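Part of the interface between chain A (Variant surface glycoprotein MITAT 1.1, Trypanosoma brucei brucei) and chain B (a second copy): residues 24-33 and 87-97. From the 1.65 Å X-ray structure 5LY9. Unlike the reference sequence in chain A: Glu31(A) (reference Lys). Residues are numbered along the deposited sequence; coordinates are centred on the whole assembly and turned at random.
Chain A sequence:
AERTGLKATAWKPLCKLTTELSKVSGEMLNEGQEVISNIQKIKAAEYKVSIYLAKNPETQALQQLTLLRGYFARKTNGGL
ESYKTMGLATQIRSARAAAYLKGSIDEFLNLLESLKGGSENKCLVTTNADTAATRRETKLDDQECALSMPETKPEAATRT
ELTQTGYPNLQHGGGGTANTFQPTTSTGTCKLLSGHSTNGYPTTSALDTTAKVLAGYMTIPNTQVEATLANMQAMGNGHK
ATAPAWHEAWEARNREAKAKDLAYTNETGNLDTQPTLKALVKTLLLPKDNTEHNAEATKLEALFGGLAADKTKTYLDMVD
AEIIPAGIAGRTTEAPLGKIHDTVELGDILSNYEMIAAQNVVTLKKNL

Chain A, residues 24-33: VSGEMLNEGQ
Chain B, residues 87-97: GLATQIRSARA

Residues 24-33 of chain A and 87-97 of chain B are both helical, and they pack in a nearly antiparallel manner, their N-to-C directions 152° apart and their axes approaching to 9.9 Å. The register is set by two pairs of CA atoms, Ser25(A) with Ile92(B) at 6.7 Å and Leu29(A) with Ala89(B) at 6.0 Å, so that ascending chain B means descending chain A. Backbone torsions are helical, mostly near -60/-45, with Gln91(B) at -82/-43 and Arg96(B) at -73/-32, and i to i+4 hydrogen bonds run along both segments, for example Gly32(A) N to Met28(A) O (2.9 Å) and Arg96(B) N to Ile92(B) O (2.9 Å). No hydrogen bond crosses between the stretches; the 342 Å² buried between them, both sides summed, reflects mainly apolar packing.

The chain B stretch begins, within a helix already under way, at Gly87(B), which does not reach chain A; the backbone bond to its carbonyl O from Gln91(B) N is long and weak (3.4 Å). Leu88(B) points toward chain A in the t,p rotamer (174°, 57°). Its CD2 lies 3.8 Å from Gly32(A) CA and 4.0 Å from Gln33(A) N, resting against bare backbone. Glycine suits this position because a CB on Gly32(A) would point toward chain B and come within 2.5 Å of Leu88(B) CD2, a clash. On its other contact, Leu88(B) CG meets Leu29(A) CD1 at 4.0 Å.

Ala89(B) points sideways, and its small side chain accompanies the close backbone approach here. Leu29(A), also t,p (175°, 56°), starts sideways but its end comes nearer, placing CD1 3.7 Å from Ala89(B) N and 3.8 Å from Ala89(B) CB. With 65 Å² covered, Leu29(A) buries the most surface of any residue in the contact. Thr90(B), with chi1 p, directs its CB away from the partner helix, and its OG1 donates a hydrogen bond to Gly87(B) O (2.7 Å).

Ile92(B), one turn beyond Leu88(B), points toward chain A with chi1 m and chi2 t (-73°, 170°). The extended chi2 carries CD1 to 3.7 Å from Leu29(A) CA, 4.2 Å from Leu29(A) CB and 3.9 Å from Met28(A) C, while CG2 lies 3.6 Å from Ser25(A) O and 4.1 Å from Ser25(A) CB. The branched side chain thus spans a turn of the opposing helix. Met28(A), in the m,m,p conformation, leads its end away and contributes little more than its backbone. Arg93(B), extended with chi1 to chi3 all t, likewise leads away.

The last contact falls at Arg96(B), another turn on. Its CB points toward chain A and lies 3.2 Å from Ser25(A) OG, whose chi1 is m. The compact serine side chain lies against the aliphatic start of the arginine. Arg96(B) then bends through chi1 p and an off-well chi2 of 93°, with chi3 t and chi4 84°, and its NH1 comes 3.0 Å from Arg93(B) O. Ala97(B) completes the segment out of reach of chain A.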

# COMPACT_ATOMS: atom_id res chain seq x y z
N VAL A 24 -1.44 -11.79 -0.97
CA VAL A 24 -2.25 -10.61 -1.19
C VAL A 24 -1.41 -9.33 -1.26
O VAL A 24 -1.65 -8.50 -2.13
CB VAL A 24 -3.42 -10.49 -0.14
CG1 VAL A 24 -4.10 -9.13 -0.22
CG2 VAL A 24 -4.40 -11.64 -0.35
N SER A 25 -0.43 -9.14 -0.39
CA SER A 25 0.43 -7.94 -0.37
C SER A 25 1.11 -7.75 -1.68
O SER A 25 1.11 -6.64 -2.28
CB SER A 25 1.42 -7.95 0.78
OG SER A 25 0.64 -8.00 1.98
N GLY A 26 1.72 -8.84 -2.15
CA GLY A 26 2.36 -8.88 -3.45
C GLY A 26 1.45 -8.62 -4.64
O GLY A 26 1.85 -7.96 -5.62
N GLU A 27 0.23 -9.10 -4.54
CA GLU A 27 -0.73 -8.81 -5.58
C GLU A 27 -1.13 -7.35 -5.52
O GLU A 27 -1.24 -6.75 -6.58
CB GLU A 27 -1.96 -9.74 -5.56
CG GLU A 27 -3.03 -9.25 -6.52
CD GLU A 27 -4.05 -10.27 -6.98
OE1 GLU A 27 -5.20 -9.81 -7.28
OE2 GLU A 27 -3.68 -11.47 -7.24
N MET A 28 -1.27 -6.78 -4.33
CA MET A 28 -1.48 -5.38 -4.23
C MET A 28 -0.30 -4.54 -4.81
O MET A 28 -0.51 -3.47 -5.46
CB MET A 28 -1.88 -4.99 -2.81
CG MET A 28 -3.24 -5.51 -2.40
SD MET A 28 -4.55 -4.84 -3.46
CE MET A 28 -4.71 -5.99 -4.82
N LEU A 29 0.94 -4.96 -4.61
CA LEU A 29 2.04 -4.28 -5.29
C LEU A 29 1.92 -4.33 -6.78
O LEU A 29 2.01 -3.28 -7.46
CB LEU A 29 3.39 -4.87 -4.89
CG LEU A 29 4.63 -4.34 -5.58
CD1 LEU A 29 4.75 -2.85 -5.43
CD2 LEU A 29 5.84 -5.20 -5.09
N ASN A 30 1.65 -5.52 -7.29
CA ASN A 30 1.50 -5.69 -8.71
C ASN A 30 0.38 -4.78 -9.24
O ASN A 30 0.52 -4.10 -10.27
CB ASN A 30 1.16 -7.12 -9.08
CG ASN A 30 1.26 -7.31 -10.60
OD1 ASN A 30 2.36 -7.25 -11.16
ND2 ASN A 30 0.11 -7.47 -11.27
N GLU A 31 -0.75 -4.75 -8.53
CA GLU A 31 -1.92 -3.98 -9.05
C GLU A 31 -1.62 -2.47 -9.02
O GLU A 31 -1.91 -1.74 -9.97
CB GLU A 31 -3.13 -4.28 -8.24
CG GLU A 31 -4.41 -3.92 -8.95
CD GLU A 31 -4.70 -4.85 -10.13
OE1 GLU A 31 -4.62 -6.13 -9.97
OE2 GLU A 31 -5.09 -4.32 -11.22
N GLY A 32 -0.98 -2.03 -7.96
CA GLY A 32 -0.51 -0.63 -7.90
C GLY A 32 0.43 -0.25 -9.00
O GLY A 32 0.33 0.84 -9.59
N GLN A 33 1.39 -1.13 -9.29
CA GLN A 33 2.29 -0.89 -10.36
C GLN A 33 1.62 -0.82 -11.70
O GLN A 33 2.01 0.01 -12.54
CB GLN A 33 3.43 -1.94 -10.41
CG GLN A 33 4.38 -1.86 -9.20
CD GLN A 33 5.39 -2.99 -9.11
OE1 GLN A 33 5.05 -4.12 -9.44
NE2 GLN A 33 6.61 -2.69 -8.75
N GLY B 87 9.49 2.65 -4.71
CA GLY B 87 8.88 3.19 -3.50
C GLY B 87 7.61 2.52 -2.97
O GLY B 87 7.46 2.32 -1.77
N LEU B 88 6.66 2.23 -3.87
CA LEU B 88 5.43 1.69 -3.48
C LEU B 88 5.63 0.35 -2.78
O LEU B 88 5.05 0.10 -1.76
CB LEU B 88 4.51 1.42 -4.69
CG LEU B 88 3.20 0.72 -4.44
CD1 LEU B 88 2.34 1.47 -3.42
CD2 LEU B 88 2.42 0.50 -5.74
N ALA B 89 6.53 -0.49 -3.24
CA ALA B 89 6.80 -1.75 -2.55
C ALA B 89 7.25 -1.58 -1.13
O ALA B 89 6.82 -2.33 -0.24
CB ALA B 89 7.87 -2.53 -3.31
N THR B 90 8.10 -0.59 -0.91
CA THR B 90 8.55 -0.33 0.50
C THR B 90 7.42 -0.02 1.45
O THR B 90 7.49 -0.36 2.63
CB THR B 90 9.60 0.77 0.62
OG1 THR B 90 8.99 2.03 0.42
CG2 THR B 90 10.69 0.65 -0.32
N GLN B 91 6.38 0.66 0.96
CA GLN B 91 5.29 1.12 1.79
C GLN B 91 4.29 -0.00 2.04
O GLN B 91 3.80 -0.18 3.17
CB GLN B 91 4.64 2.35 1.17
CG GLN B 91 5.65 3.54 1.13
CD GLN B 91 5.11 4.76 0.48
OE1 GLN B 91 4.07 4.74 -0.18
NE2 GLN B 91 5.78 5.84 0.67
N ILE B 92 3.95 -0.78 1.00
CA ILE B 92 3.12 -1.99 1.17
C ILE B 92 3.86 -3.04 2.09
O ILE B 92 3.30 -3.61 3.02
CB ILE B 92 2.81 -2.63 -0.17
CG1 ILE B 92 1.80 -1.74 -0.89
CG2 ILE B 92 2.14 -4.02 0.01
CD1 ILE B 92 1.57 -2.13 -2.34
N ARG B 93 5.15 -3.21 1.86
CA ARG B 93 5.95 -4.06 2.74
C ARG B 93 5.81 -3.70 4.23
O ARG B 93 5.58 -4.56 5.06
CB ARG B 93 7.40 -4.04 2.27
CG ARG B 93 8.32 -4.93 3.13
CD ARG B 93 9.80 -4.68 2.92
NE ARG B 93 10.63 -5.56 3.70
CZ ARG B 93 11.93 -5.42 3.89
NH1 ARG B 93 12.62 -4.46 3.31
NH2 ARG B 93 12.57 -6.36 4.63
N SER B 94 6.02 -2.39 4.53
CA SER B 94 5.99 -2.00 5.93
C SER B 94 4.61 -2.13 6.47
O SER B 94 4.43 -2.63 7.61
CB SER B 94 6.46 -0.56 6.10
OG SER B 94 6.39 -0.26 7.47
N ALA B 95 3.59 -1.69 5.70
CA ALA B 95 2.20 -1.86 6.20
C ALA B 95 1.91 -3.33 6.56
O ALA B 95 1.35 -3.62 7.60
CB ALA B 95 1.19 -1.40 5.16
N ARG B 96 2.22 -4.22 5.64
CA ARG B 96 1.85 -5.63 5.83
C ARG B 96 2.72 -6.29 6.88
O ARG B 96 2.26 -7.20 7.60
CB ARG B 96 1.76 -6.44 4.57
CG ARG B 96 3.10 -6.76 3.93
CD ARG B 96 3.59 -8.14 4.45
NE ARG B 96 4.77 -8.66 3.77
CZ ARG B 96 6.05 -8.37 4.04
NH1 ARG B 96 6.39 -7.42 4.90
NH2 ARG B 96 7.04 -9.09 3.52
N ALA B 97 3.98 -5.84 7.00
CA ALA B 97 4.86 -6.38 8.04
C ALA B 97 4.33 -6.05 9.42
O ALA B 97 4.30 -6.93 10.30
CB ALA B 97 6.24 -5.83 7.91